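Local coordinates for hypothetical membrane spanning protein (Thermus thermophilus, PDB 2VPZ) that probably serves as the quinone-binding membrane subunit of a polysulfide reductase, taking electrons from menaquinol for reduction of polysulfide by its partner subunits, at residues L37-K41 against Q113-W118; R47-L51 against L105-G109; L98-G103 against A119-F123. All blocks are in the same frame, centred on the assembly; numbering follows the deposited sequence.

In the fold
Read from the N terminus, helix 16-41 supplies the first half of contact 1, and the chain turns at once into helix 46-65, whose start opens contact 2. Helix 88-107 then runs back alongside, giving residues 98-103 to contact 3 before its end closes contact 2 at 105-109. The chain next closes contact 1 at 113-118, so the loop of contact 2 lies wholly within that of contact 1. Contact 3 closes last, at 119-123, and crosses both. Together the three tie four successive helices, 16-41, 46-65, 88-107 and 117-136, at one end of the bundle; Gly-103 O meets Thr-50 CG2 at 3.3 Å, joining contact 3 to contact 2.

Contact 1: residues L37-K41 against Q113-W118; sequences LLHLK and QRALAW
Leu-40 contributes the largest share of the interface, splitting its two methyl groups between Ala-117 and Trp-118. Leu-40 CD1 presses against the methyl of Ala-117, 3.4 Å from Ala-117 CB, a tight fit. Leu-40 CD2 sits squarely above the six-membered ring of Trp-118, 3.9 Å from its centroid and only 7° off the ring normal, as a CH-pi contact. With chi1 at -109°, away from a staggered position, the two methyls fall one on each partner.

The shaft of Arg-114 crosses the same leucine at a slant, its NE 4.0 Å from Leu-40 CD1. It leaves the backbone with CG on the far side from its own N, then bends at chi2 (92°), which brings the guanidinium across to the last turn of helix 16-41. There it meets the carbonyl of Leu-40 with its face: Leu-40 O lies 2.9 Å from Arg-114 NH1 and at a similar distance from NH2, but with no N-H aimed well enough for a hydrogen bond. The attraction is probably mainly electrostatic, since carbonyls late in a helix would be expected to draw a cation.

Helices 16-41 and 117-136 are the first and fourth of the membrane bundle expected for an NrfD-type polysulfide reductase subunit, and here the last turn of one faces the start of the other. Deeper in, His-39 uses its CB to touch Ala-117 CB at 3.8 Å, so that this single methyl takes contacts from two successive residues. The imidazole turns aside toward helices 46-65 and 88-107, where it packs on Thr-50 and Leu-106, while its ND1 is hydrogen-bonded to Ala-35 O in its own helix. Gln-113 comes obliquely to the ring from the loop, its OE1 4.1 Å from His-39 CD2.

Contact 2: residues R47-L51 against L105-G109; sequences RRYTL and LLYLG
Arg-47 lays its guanidinium on the ring of Tyr-107 where two neighbouring helices of the membrane bundle, 46-65 and 88-107, come together near the start of the one and the end of the other. The cation-pi stack is nearly flat: the planes are 12° apart, and Arg-47 CZ stands 4.2 Å from the ring centroid. The group is shifted from the middle of the ring, with NH2 above the CZ side, at 3.8 Å from Tyr-107 CZ. Bends at chi2 (-89°) and chi3 fold the arginine back over the tyrosine, whose own chi1 of -157° swings the ring across toward helix 46-65.

Polar contact comes from the same guanidinium. NH1 comes up to the carbonyl of Tyr-107 and is counted as a hydrogen bond, but the separation of NH1 and O in the model is implausibly short and the angle poor, so its exact geometry is doubtful. A cation near the carbonyls late in helix 88-107 would probably be favourable in any case. Thr-50 looks elsewhere for its polar partner: OG1 is hydrogen-bonded to Ala-46 O, one turn back.

The apolar contacts lie on the other side of the ring and deeper between the helices. Leu-51 CD1 lies above the face opposite Arg-47, toward the rim, while Leu-51 CB meets Tyr-107 CE1 at a slant, 4.0 Å away, so the ring lies between an arginine and a leucine. Thr-50 puts CG2 against Leu-106 CB at 4.2 Å, and Leu-106 in turn packs on Gln-113 and Leu-116.

A separate contact uses the edge of the tyrosine: Arg-47 O lies in the ring plane, 3.4 Å from Tyr-107 CE1.

Contact 3: residues L98-G103 against A119-F123; sequences LGFLTG and ALLVF
Phe-123 turns one ring face to Leu-98 and an edge to Thr-102. Leu-98 CB sits over the face, displaced toward the rim and 3.8 Å from CE1 of Phe-123, in a CH-pi contact 17° off the ring normal; its CD1 stands above the rim beside CE2 and CZ.

Thr-102 divides its two branches. With chi1 at -59° the hydroxyl lies beside the backbone N, from where OG1 donates to Leu-98 O at 2.9 Å, and Thr-102 OG1 lies in the ring plane of Phe-123, 3.4 Å from Phe-123 CE1. The Leu-98 carbonyl also takes the Thr-102 amide, from the opposite face of its plane. Thr-102 CG2, anti to the backbone N, reaches across to Ala-119 CB (3.7 Å) and to the backbone N of Leu-120 (3.5 Å). Leu-120 brings CD1 to within 3.3 Å of Gly-99 O, over a surface kept low by Gly-99 and Gly-103, one turn apart.

Segments 98-103 and 119-123 run antiparallel at 159°, their axes coming within 9.1 Å: a helical hairpin of two predicted transmembrane helices, 88-107 and 117-136, whose second arm carries the quinone-binding Tyr-130, about 10 Å from the Phe-123 side chain.

Contact 1: residues L37-K41 against Q113-W118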
ATOM      1  N   LEU C  37     -16.326  51.171 -20.551  1.00 55.64           N
ATOM      2  CA  LEU C  37     -17.780  51.302 -20.543  1.00 55.26           C
ATOM      3  C   LEU C  37     -18.220  52.787 -20.693  1.00 56.08           C
ATOM      4  O   LEU C  37     -19.324  53.070 -21.170  1.00 56.14           O
ATOM      5  CB  LEU C  37     -18.395  50.690 -19.253  1.00 54.34           C
ATOM      6  CG  LEU C  37     -18.344  49.160 -19.011  1.00 53.13           C
ATOM      7  CD1 LEU C  37     -19.026  48.785 -17.684  1.00 52.37           C
ATOM      8  CD2 LEU C  37     -19.020  48.417 -20.172  1.00 52.02           C
ATOM      9  N   LEU C  38     -17.369  53.720 -20.264  1.00 56.48           N
ATOM     10  CA  LEU C  38     -17.649  55.166 -20.364  1.00 56.52           C
ATOM     11  C   LEU C  38     -17.443  55.618 -21.818  1.00 57.11           C
ATOM     12  O   LEU C  38     -18.302  56.282 -22.396  1.00 57.35           O
ATOM     13  CB  LEU C  38     -16.818  56.010 -19.377  1.00 56.08           C
ATOM     14  CG  LEU C  38     -17.302  56.007 -17.908  1.00 55.53           C
ATOM     15  CD1 LEU C  38     -16.246  56.642 -16.985  1.00 55.66           C
ATOM     16  CD2 LEU C  38     -18.656  56.737 -17.785  1.00 55.34           C
ATOM     17  N   HIS C  39     -16.309  55.260 -22.406  1.00 57.87           N
ATOM     18  CA  HIS C  39     -16.075  55.585 -23.810  1.00 59.62           C
ATOM     19  C   HIS C  39     -17.217  55.004 -24.649  1.00 61.34           C
ATOM     20  O   HIS C  39     -17.621  55.599 -25.657  1.00 62.21           O
ATOM     21  CB  HIS C  39     -14.748  55.028 -24.333  1.00 60.04           C
ATOM     22  CG  HIS C  39     -13.583  55.927 -24.227  1.00 61.40           C
ATOM     23  ND1 HIS C  39     -12.789  55.970 -23.119  1.00 62.38           N
ATOM     24  CD2 HIS C  39     -13.132  56.877 -25.048  1.00 62.00           C
ATOM     25  CE1 HIS C  39     -11.899  56.926 -23.256  1.00 62.44           C
ATOM     26  NE2 HIS C  39     -12.089  57.492 -24.427  1.00 62.66           N
ATOM     27  N   LEU C  40     -17.738  53.860 -24.227  1.00 62.11           N
ATOM     28  CA  LEU C  40     -18.807  53.190 -24.957  1.00 62.53           C
ATOM     29  C   LEU C  40     -20.200  53.879 -24.855  1.00 62.99           C
ATOM     30  O   LEU C  40     -20.990  53.790 -25.789  1.00 62.37           O
ATOM     31  CB  LEU C  40     -18.826  51.668 -24.631  1.00 62.92           C
ATOM     32  CG  LEU C  40     -18.386  50.575 -25.668  1.00 63.04           C
ATOM     33  CD1 LEU C  40     -17.398  51.165 -26.689  1.00 63.51           C
ATOM     34  CD2 LEU C  40     -17.779  49.341 -24.947  1.00 63.25           C
ATOM     35  N   LYS C  41     -20.507  54.553 -23.742  1.00 63.71           N
ATOM     36  CA  LYS C  41     -21.780  55.308 -23.617  1.00 64.75           C
ATOM     37  C   LYS C  41     -21.558  56.706 -24.230  1.00 64.69           C
ATOM     38  O   LYS C  41     -22.475  57.519 -24.284  1.00 64.89           O
ATOM     39  CB  LYS C  41     -22.214  55.559 -22.157  1.00 65.26           C
ATOM     40  CG  LYS C  41     -22.394  54.357 -21.262  1.00 66.99           C
ATOM     41  CD  LYS C  41     -23.594  53.497 -21.682  1.00 68.25           C
ATOM     42  CE  LYS C  41     -23.921  52.372 -20.675  1.00 68.72           C
ATOM     43  NZ  LYS C  41     -25.389  52.283 -20.327  1.00 69.73           N
ATOM     44  N   GLN C 113     -11.206  54.655 -32.383  1.00 94.15           N
ATOM     45  CA  GLN C 113     -11.947  55.029 -31.104  1.00 92.64           C
ATOM     46  C   GLN C 113     -13.155  54.328 -30.400  1.00 91.75           C
ATOM     47  O   GLN C 113     -13.677  54.863 -29.409  1.00 92.11           O
ATOM     48  CB  GLN C 113     -12.398  56.475 -31.091  1.00 92.64           C
ATOM     49  CG  GLN C 113     -11.371  57.605 -30.954  1.00 92.82           C
ATOM     50  CD  GLN C 113     -10.868  57.889 -29.516  1.00 92.26           C
ATOM     51  OE1 GLN C 113     -11.657  58.191 -28.609  1.00 92.30           O
ATOM     52  NE2 GLN C 113      -9.546  57.828 -29.328  1.00 90.77           N
ATOM     53  N   ARG C 114     -13.693  53.264 -31.004  1.00 90.05           N
ATOM     54  CA  ARG C 114     -14.835  52.523 -30.433  1.00 88.77           C
ATOM     55  C   ARG C 114     -14.180  51.128 -30.486  1.00 86.86           C
ATOM     56  O   ARG C 114     -14.284  50.329 -29.537  1.00 87.50           O
ATOM     57  CB  ARG C 114     -16.066  52.589 -31.360  1.00 89.73           C
ATOM     58  CG  ARG C 114     -17.382  52.025 -30.770  1.00 91.07           C
ATOM     59  CD  ARG C 114     -18.202  53.071 -30.085  1.00 92.91           C
ATOM     60  NE  ARG C 114     -19.597  52.540 -29.688  1.00 95.17           N
ATOM     61  CZ  ARG C 114     -20.601  53.315 -28.913  1.00 96.56           C
ATOM     62  NH1 ARG C 114     -20.237  54.642 -28.511  1.00 97.35           N
ATOM     63  NH2 ARG C 114     -21.725  52.792 -28.550  1.00 97.44           N
ATOM     64  N   ALA C 115     -13.464  50.895 -31.591  1.00 83.80           N
ATOM     65  CA  ALA C 115     -12.694  49.676 -31.900  1.00 80.70           C
ATOM     66  C   ALA C 115     -11.480  49.549 -30.956  1.00 78.35           C
ATOM     67  O   ALA C 115     -10.836  48.479 -30.842  1.00 79.26           O
ATOM     68  CB  ALA C 115     -12.258  49.677 -33.382  1.00 80.83           C
ATOM     69  N   LEU C 116     -11.172  50.669 -30.304  1.00 75.49           N
ATOM     70  CA  LEU C 116     -10.136  50.798 -29.275  1.00 72.27           C
ATOM     71  C   LEU C 116     -10.886  50.714 -27.913  1.00 70.57           C
ATOM     72  O   LEU C 116     -10.319  50.235 -26.938  1.00 71.65           O
ATOM     73  CB  LEU C 116      -9.326  52.113 -29.368  1.00 71.27           C
ATOM     74  CG  LEU C 116      -8.358  52.299 -30.562  1.00 70.68           C
ATOM     75  CD1 LEU C 116      -7.574  53.641 -30.472  1.00 70.88           C
ATOM     76  CD2 LEU C 116      -7.386  51.101 -30.628  1.00 70.12           C
ATOM     77  N   ALA C 117     -12.138  51.157 -27.827  1.00 67.40           N
ATOM     78  CA  ALA C 117     -12.905  51.053 -26.566  1.00 64.78           C
ATOM     79  C   ALA C 117     -13.403  49.607 -26.259  1.00 63.25           C
ATOM     80  O   ALA C 117     -13.619  49.263 -25.090  1.00 62.43           O
ATOM     81  CB  ALA C 117     -14.093  52.051 -26.526  1.00 65.23           C
ATOM     82  N   TRP C 118     -13.614  48.785 -27.298  1.00 61.44           N
ATOM     83  CA  TRP C 118     -14.040  47.372 -27.163  1.00 59.44           C
ATOM     84  C   TRP C 118     -12.798  46.544 -26.796  1.00 59.13           C
ATOM     85  O   TRP C 118     -12.887  45.568 -26.041  1.00 59.74           O
ATOM     86  CB  TRP C 118     -14.668  46.822 -28.457  1.00 57.80           C
ATOM     87  CG  TRP C 118     -16.143  47.113 -28.628  1.00 57.03           C
ATOM     88  CD1 TRP C 118     -16.718  47.934 -29.568  1.00 56.34           C
ATOM     89  CD2 TRP C 118     -17.238  46.583 -27.844  1.00 55.48           C
ATOM     90  NE1 TRP C 118     -18.085  47.938 -29.418  1.00 55.07           N
ATOM     91  CE2 TRP C 118     -18.433  47.124 -28.373  1.00 54.54           C
ATOM     92  CE3 TRP C 118     -17.321  45.706 -26.750  1.00 54.36           C
ATOM     93  CZ2 TRP C 118     -19.712  46.818 -27.839  1.00 54.11           C
ATOM     94  CZ3 TRP C 118     -18.598  45.396 -26.208  1.00 53.61           C
ATOM     95  CH2 TRP C 118     -19.771  45.955 -26.764  1.00 53.59           C
TER

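Contact 2: residues R47-L51 against L105-G109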
ATOM      1  N   ARG C  47     -12.533  60.333 -20.461  1.00 68.49           N
ATOM      2  CA  ARG C  47     -11.157  60.773 -20.653  1.00 69.01           C
ATOM      3  C   ARG C  47     -10.199  60.716 -19.466  1.00 68.93           C
ATOM      4  O   ARG C  47      -9.035  60.310 -19.594  1.00 69.44           O
ATOM      5  CB  ARG C  47     -11.157  62.165 -21.281  1.00 70.31           C
ATOM      6  CG  ARG C  47     -11.357  62.182 -22.790  1.00 72.11           C
ATOM      7  CD  ARG C  47      -9.995  62.065 -23.476  1.00 73.02           C
ATOM      8  NE  ARG C  47      -9.070  63.123 -23.064  1.00 72.87           N
ATOM      9  CZ  ARG C  47      -7.932  63.413 -23.674  1.00 72.99           C
ATOM     10  NH1 ARG C  47      -7.591  62.706 -24.740  1.00 72.42           N
ATOM     11  NH2 ARG C  47      -7.139  64.392 -23.245  1.00 73.06           N
ATOM     12  N   ARG C  48     -10.689  61.150 -18.319  1.00 68.19           N
ATOM     13  CA  ARG C  48      -9.897  61.146 -17.111  1.00 67.44           C
ATOM     14  C   ARG C  48      -9.944  59.757 -16.454  1.00 65.80           C
ATOM     15  O   ARG C  48      -9.036  59.398 -15.717  1.00 66.18           O
ATOM     16  CB  ARG C  48     -10.371  62.223 -16.134  1.00 68.84           C
ATOM     17  CG  ARG C  48     -11.734  61.950 -15.555  1.00 70.76           C
ATOM     18  CD  ARG C  48     -12.241  63.139 -14.783  1.00 73.19           C
ATOM     19  NE  ARG C  48     -11.993  63.035 -13.354  1.00 75.67           N
ATOM     20  CZ  ARG C  48     -12.955  62.930 -12.447  1.00 77.25           C
ATOM     21  NH1 ARG C  48     -14.215  62.919 -12.847  1.00 76.89           N
ATOM     22  NH2 ARG C  48     -12.655  62.832 -11.158  1.00 77.93           N
ATOM     23  N   TYR C  49     -10.984  58.965 -16.701  1.00 63.95           N
ATOM     24  CA  TYR C  49     -10.976  57.617 -16.131  1.00 62.61           C
ATOM     25  C   TYR C  49      -9.900  56.796 -16.869  1.00 62.65           C
ATOM     26  O   TYR C  49      -9.289  55.890 -16.305  1.00 62.79           O
ATOM     27  CB  TYR C  49     -12.347  56.922 -16.162  1.00 60.89           C
ATOM     28  CG  TYR C  49     -13.147  57.201 -14.896  1.00 59.05           C
ATOM     29  CD1 TYR C  49     -13.972  58.327 -14.801  1.00 57.76           C
ATOM     30  CD2 TYR C  49     -13.009  56.388 -13.768  1.00 57.78           C
ATOM     31  CE1 TYR C  49     -14.635  58.641 -13.615  1.00 56.75           C
ATOM     32  CE2 TYR C  49     -13.662  56.688 -12.573  1.00 57.08           C
ATOM     33  CZ  TYR C  49     -14.478  57.820 -12.500  1.00 56.86           C
ATOM     34  OH  TYR C  49     -15.135  58.125 -11.329  1.00 55.72           O
ATOM     35  N   THR C  50      -9.635  57.157 -18.117  1.00 62.06           N
ATOM     36  CA  THR C  50      -8.618  56.494 -18.897  1.00 62.26           C
ATOM     37  C   THR C  50      -7.208  56.890 -18.371  1.00 62.21           C
ATOM     38  O   THR C  50      -6.294  56.049 -18.268  1.00 61.74           O
ATOM     39  CB  THR C  50      -8.788  56.817 -20.418  1.00 62.36           C
ATOM     40  OG1 THR C  50     -10.133  56.565 -20.807  1.00 62.58           O
ATOM     41  CG2 THR C  50      -7.822  55.974 -21.271  1.00 62.23           C
ATOM     42  N   LEU C  51      -7.024  58.152 -17.982  1.00 62.32           N
ATOM     43  CA  LEU C  51      -5.732  58.585 -17.438  1.00 62.89           C
ATOM     44  C   LEU C  51      -5.361  57.734 -16.189  1.00 63.29           C
ATOM     45  O   LEU C  51      -4.232  57.243 -16.090  1.00 63.98           O
ATOM     46  CB  LEU C  51      -5.685  60.094 -17.061  1.00 62.35           C
ATOM     47  CG  LEU C  51      -4.353  60.565 -16.428  1.00 62.38           C
ATOM     48  CD1 LEU C  51      -3.171  60.430 -17.431  1.00 62.30           C
ATOM     49  CD2 LEU C  51      -4.455  62.024 -15.929  1.00 61.48           C
ATOM     50  N   LEU C 105      -3.528  55.217 -26.658  1.00 74.56           N
ATOM     51  CA  LEU C 105      -4.028  55.813 -27.914  1.00 75.68           C
ATOM     52  C   LEU C 105      -5.384  56.559 -27.735  1.00 76.39           C
ATOM     53  O   LEU C 105      -5.646  57.577 -28.407  1.00 77.15           O
ATOM     54  CB  LEU C 105      -4.122  54.745 -29.041  1.00 75.08           C
ATOM     55  CG  LEU C 105      -2.930  53.779 -29.227  1.00 74.66           C
ATOM     56  CD1 LEU C 105      -3.300  52.352 -28.758  1.00 74.59           C
ATOM     57  CD2 LEU C 105      -2.468  53.746 -30.692  1.00 74.05           C
ATOM     58  N   LEU C 106      -6.228  56.052 -26.835  1.00 76.65           N
ATOM     59  CA  LEU C 106      -7.532  56.638 -26.495  1.00 77.55           C
ATOM     60  C   LEU C 106      -7.318  58.048 -25.919  1.00 78.61           C
ATOM     61  O   LEU C 106      -8.038  59.014 -26.239  1.00 78.79           O
ATOM     62  CB  LEU C 106      -8.299  55.741 -25.474  1.00 76.91           C
ATOM     63  CG  LEU C 106      -8.990  54.465 -26.013  1.00 77.06           C
ATOM     64  CD1 LEU C 106      -9.533  53.574 -24.871  1.00 76.74           C
ATOM     65  CD2 LEU C 106     -10.131  54.853 -26.983  1.00 77.26           C
ATOM     66  N   TYR C 107      -6.300  58.164 -25.083  1.00 79.95           N
ATOM     67  CA  TYR C 107      -5.921  59.421 -24.453  1.00 81.89           C
ATOM     68  C   TYR C 107      -5.360  60.449 -25.472  1.00 83.55           C
ATOM     69  O   TYR C 107      -5.585  61.658 -25.363  1.00 84.23           O
ATOM     70  CB  TYR C 107      -4.900  59.174 -23.343  1.00 80.80           C
ATOM     71  CG  TYR C 107      -4.908  60.287 -22.352  1.00 80.15           C
ATOM     72  CD1 TYR C 107      -6.043  60.525 -21.565  1.00 80.06           C
ATOM     73  CD2 TYR C 107      -3.840  61.189 -22.260  1.00 79.93           C
ATOM     74  CE1 TYR C 107      -6.123  61.616 -20.723  1.00 80.50           C
ATOM     75  CE2 TYR C 107      -3.897  62.290 -21.417  1.00 79.98           C
ATOM     76  CZ  TYR C 107      -5.046  62.509 -20.639  1.00 80.53           C
ATOM     77  OH  TYR C 107      -5.119  63.607 -19.831  1.00 81.28           O
ATOM     78  N   LEU C 108      -4.634  59.937 -26.467  1.00 85.25           N
ATOM     79  CA  LEU C 108      -4.000  60.718 -27.542  1.00 87.50           C
ATOM     80  C   LEU C 108      -4.794  60.799 -28.833  1.00 89.11           C
ATOM     81  O   LEU C 108      -4.231  61.173 -29.857  1.00 89.27           O
ATOM     82  CB  LEU C 108      -2.600  60.170 -27.872  1.00 87.46           C
ATOM     83  CG  LEU C 108      -1.360  60.550 -27.061  1.00 87.15           C
ATOM     84  CD1 LEU C 108      -1.726  60.604 -25.578  1.00 86.81           C
ATOM     85  CD2 LEU C 108      -0.202  59.561 -27.319  1.00 87.33           C
ATOM     86  N   GLY C 109      -6.064  60.407 -28.803  1.00 90.64           N
ATOM     87  CA  GLY C 109      -6.880  60.406 -30.008  1.00 93.08           C
ATOM     88  C   GLY C 109      -6.121  60.071 -31.284  1.00 94.89           C
ATOM     89  O   GLY C 109      -6.006  60.920 -32.185  1.00 95.23           O
TER

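Contact 3: residues L98-G103 against A119-F123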
ATOM      1  N   LEU C  98      -1.033  45.418 -23.060  1.00 59.28           N
ATOM      2  CA  LEU C  98      -1.830  45.823 -24.243  1.00 59.92           C
ATOM      3  C   LEU C  98      -2.972  46.791 -23.819  1.00 60.50           C
ATOM      4  O   LEU C  98      -3.342  47.696 -24.573  1.00 60.76           O
ATOM      5  CB  LEU C  98      -2.438  44.619 -25.017  1.00 59.12           C
ATOM      6  CG  LEU C  98      -1.514  43.570 -25.665  1.00 58.58           C
ATOM      7  CD1 LEU C  98      -2.250  42.228 -25.872  1.00 57.69           C
ATOM      8  CD2 LEU C  98      -0.929  44.091 -26.991  1.00 58.11           C
ATOM      9  N   GLY C  99      -3.533  46.594 -22.629  1.00 60.64           N
ATOM     10  CA  GLY C  99      -4.567  47.470 -22.121  1.00 60.89           C
ATOM     11  C   GLY C  99      -4.045  48.878 -21.838  1.00 61.76           C
ATOM     12  O   GLY C  99      -4.808  49.851 -21.810  1.00 62.27           O
ATOM     13  N   PHE C 100      -2.734  48.995 -21.650  1.00 62.07           N
ATOM     14  CA  PHE C 100      -2.043  50.272 -21.375  1.00 62.91           C
ATOM     15  C   PHE C 100      -1.704  51.002 -22.699  1.00 64.07           C
ATOM     16  O   PHE C 100      -1.610  52.247 -22.729  1.00 64.54           O
ATOM     17  CB  PHE C 100      -0.789  50.018 -20.510  1.00 61.86           C
ATOM     18  CG  PHE C 100      -0.003  51.270 -20.128  1.00 61.25           C
ATOM     19  CD1 PHE C 100      -0.215  51.914 -18.902  1.00 60.68           C
ATOM     20  CD2 PHE C 100       0.971  51.777 -20.989  1.00 60.61           C
ATOM     21  CE1 PHE C 100       0.537  53.048 -18.537  1.00 60.49           C
ATOM     22  CE2 PHE C 100       1.732  52.912 -20.643  1.00 61.24           C
ATOM     23  CZ  PHE C 100       1.515  53.547 -19.414  1.00 61.03           C
ATOM     24  N   LEU C 101      -1.505  50.252 -23.789  1.00 64.84           N
ATOM     25  CA  LEU C 101      -1.272  50.828 -25.132  1.00 65.77           C
ATOM     26  C   LEU C 101      -2.650  51.285 -25.634  1.00 66.52           C
ATOM     27  O   LEU C 101      -2.833  52.447 -26.041  1.00 66.95           O
ATOM     28  CB  LEU C 101      -0.700  49.812 -26.158  1.00 65.49           C
ATOM     29  CG  LEU C 101       0.577  49.011 -25.904  1.00 66.18           C
ATOM     30  CD1 LEU C 101       0.906  48.121 -27.122  1.00 66.64           C
ATOM     31  CD2 LEU C 101       1.758  49.948 -25.582  1.00 66.22           C
ATOM     32  N   THR C 102      -3.613  50.369 -25.623  1.00 67.13           N
ATOM     33  CA  THR C 102      -4.996  50.632 -26.058  1.00 67.55           C
ATOM     34  C   THR C 102      -5.531  51.900 -25.365  1.00 68.38           C
ATOM     35  O   THR C 102      -6.102  52.767 -26.023  1.00 68.54           O
ATOM     36  CB  THR C 102      -5.980  49.421 -25.780  1.00 66.63           C
ATOM     37  OG1 THR C 102      -5.523  48.258 -26.466  1.00 67.36           O
ATOM     38  CG2 THR C 102      -7.425  49.760 -26.251  1.00 65.24           C
ATOM     39  N   GLY C 103      -5.332  52.013 -24.054  1.00 69.37           N
ATOM     40  CA  GLY C 103      -5.740  53.192 -23.306  1.00 70.38           C
ATOM     41  C   GLY C 103      -4.805  54.390 -23.501  1.00 70.92           C
ATOM     42  O   GLY C 103      -5.134  55.527 -23.125  1.00 70.82           O
ATOM     43  N   ALA C 119     -11.658  46.937 -27.365  1.00 57.74           N
ATOM     44  CA  ALA C 119     -10.364  46.312 -27.062  1.00 56.75           C
ATOM     45  C   ALA C 119     -10.091  46.554 -25.557  1.00 56.43           C
ATOM     46  O   ALA C 119      -9.828  45.596 -24.825  1.00 56.56           O
ATOM     47  CB  ALA C 119      -9.209  46.928 -27.904  1.00 55.97           C
ATOM     48  N   LEU C 120     -10.154  47.814 -25.110  1.00 55.65           N
ATOM     49  CA  LEU C 120      -9.927  48.109 -23.689  1.00 54.99           C
ATOM     50  C   LEU C 120     -10.919  47.285 -22.895  1.00 55.60           C
ATOM     51  O   LEU C 120     -10.617  46.802 -21.799  1.00 56.68           O
ATOM     52  CB  LEU C 120     -10.091  49.609 -23.312  1.00 54.49           C
ATOM     53  CG  LEU C 120      -9.613  49.932 -21.865  1.00 53.66           C
ATOM     54  CD1 LEU C 120      -8.098  49.631 -21.724  1.00 53.75           C
ATOM     55  CD2 LEU C 120      -9.915  51.395 -21.504  1.00 53.15           C
ATOM     56  N   LEU C 121     -12.117  47.069 -23.433  1.00 54.85           N
ATOM     57  CA  LEU C 121     -13.068  46.242 -22.680  1.00 53.82           C
ATOM     58  C   LEU C 121     -12.568  44.794 -22.519  1.00 53.65           C
ATOM     59  O   LEU C 121     -12.656  44.237 -21.428  1.00 53.49           O
ATOM     60  CB  LEU C 121     -14.466  46.202 -23.293  1.00 52.76           C
ATOM     61  CG  LEU C 121     -15.391  45.385 -22.350  1.00 52.01           C
ATOM     62  CD1 LEU C 121     -16.346  46.326 -21.601  1.00 52.91           C
ATOM     63  CD2 LEU C 121     -16.169  44.308 -23.123  1.00 51.99           C
ATOM     64  N   VAL C 122     -12.070  44.181 -23.588  1.00 53.57           N
ATOM     65  CA  VAL C 122     -11.601  42.801 -23.520  1.00 53.77           C
ATOM     66  C   VAL C 122     -10.308  42.592 -22.705  1.00 54.42           C
ATOM     67  O   VAL C 122     -10.158  41.567 -22.019  1.00 54.19           O
ATOM     68  CB  VAL C 122     -11.407  42.179 -24.948  1.00 54.15           C
ATOM     69  CG1 VAL C 122     -10.424  40.991 -24.863  1.00 53.45           C
ATOM     70  CG2 VAL C 122     -12.768  41.726 -25.535  1.00 54.36           C
ATOM     71  N   PHE C 123      -9.373  43.544 -22.774  1.00 54.15           N
ATOM     72  CA  PHE C 123      -8.106  43.453 -22.030  1.00 53.34           C
ATOM     73  C   PHE C 123      -8.313  43.714 -20.542  1.00 52.73           C
ATOM     74  O   PHE C 123      -7.559  43.210 -19.706  1.00 53.06           O
ATOM     75  CB  PHE C 123      -7.044  44.402 -22.591  1.00 52.61           C
ATOM     76  CG  PHE C 123      -6.653  44.122 -24.016  1.00 53.03           C
ATOM     77  CD1 PHE C 123      -6.376  45.161 -24.904  1.00 53.10           C
ATOM     78  CD2 PHE C 123      -6.613  42.810 -24.481  1.00 53.38           C
ATOM     79  CE1 PHE C 123      -6.069  44.898 -26.238  1.00 53.31           C
ATOM     80  CE2 PHE C 123      -6.305  42.523 -25.812  1.00 53.17           C
ATOM     81  CZ  PHE C 123      -6.037  43.573 -26.697  1.00 52.89           C
TER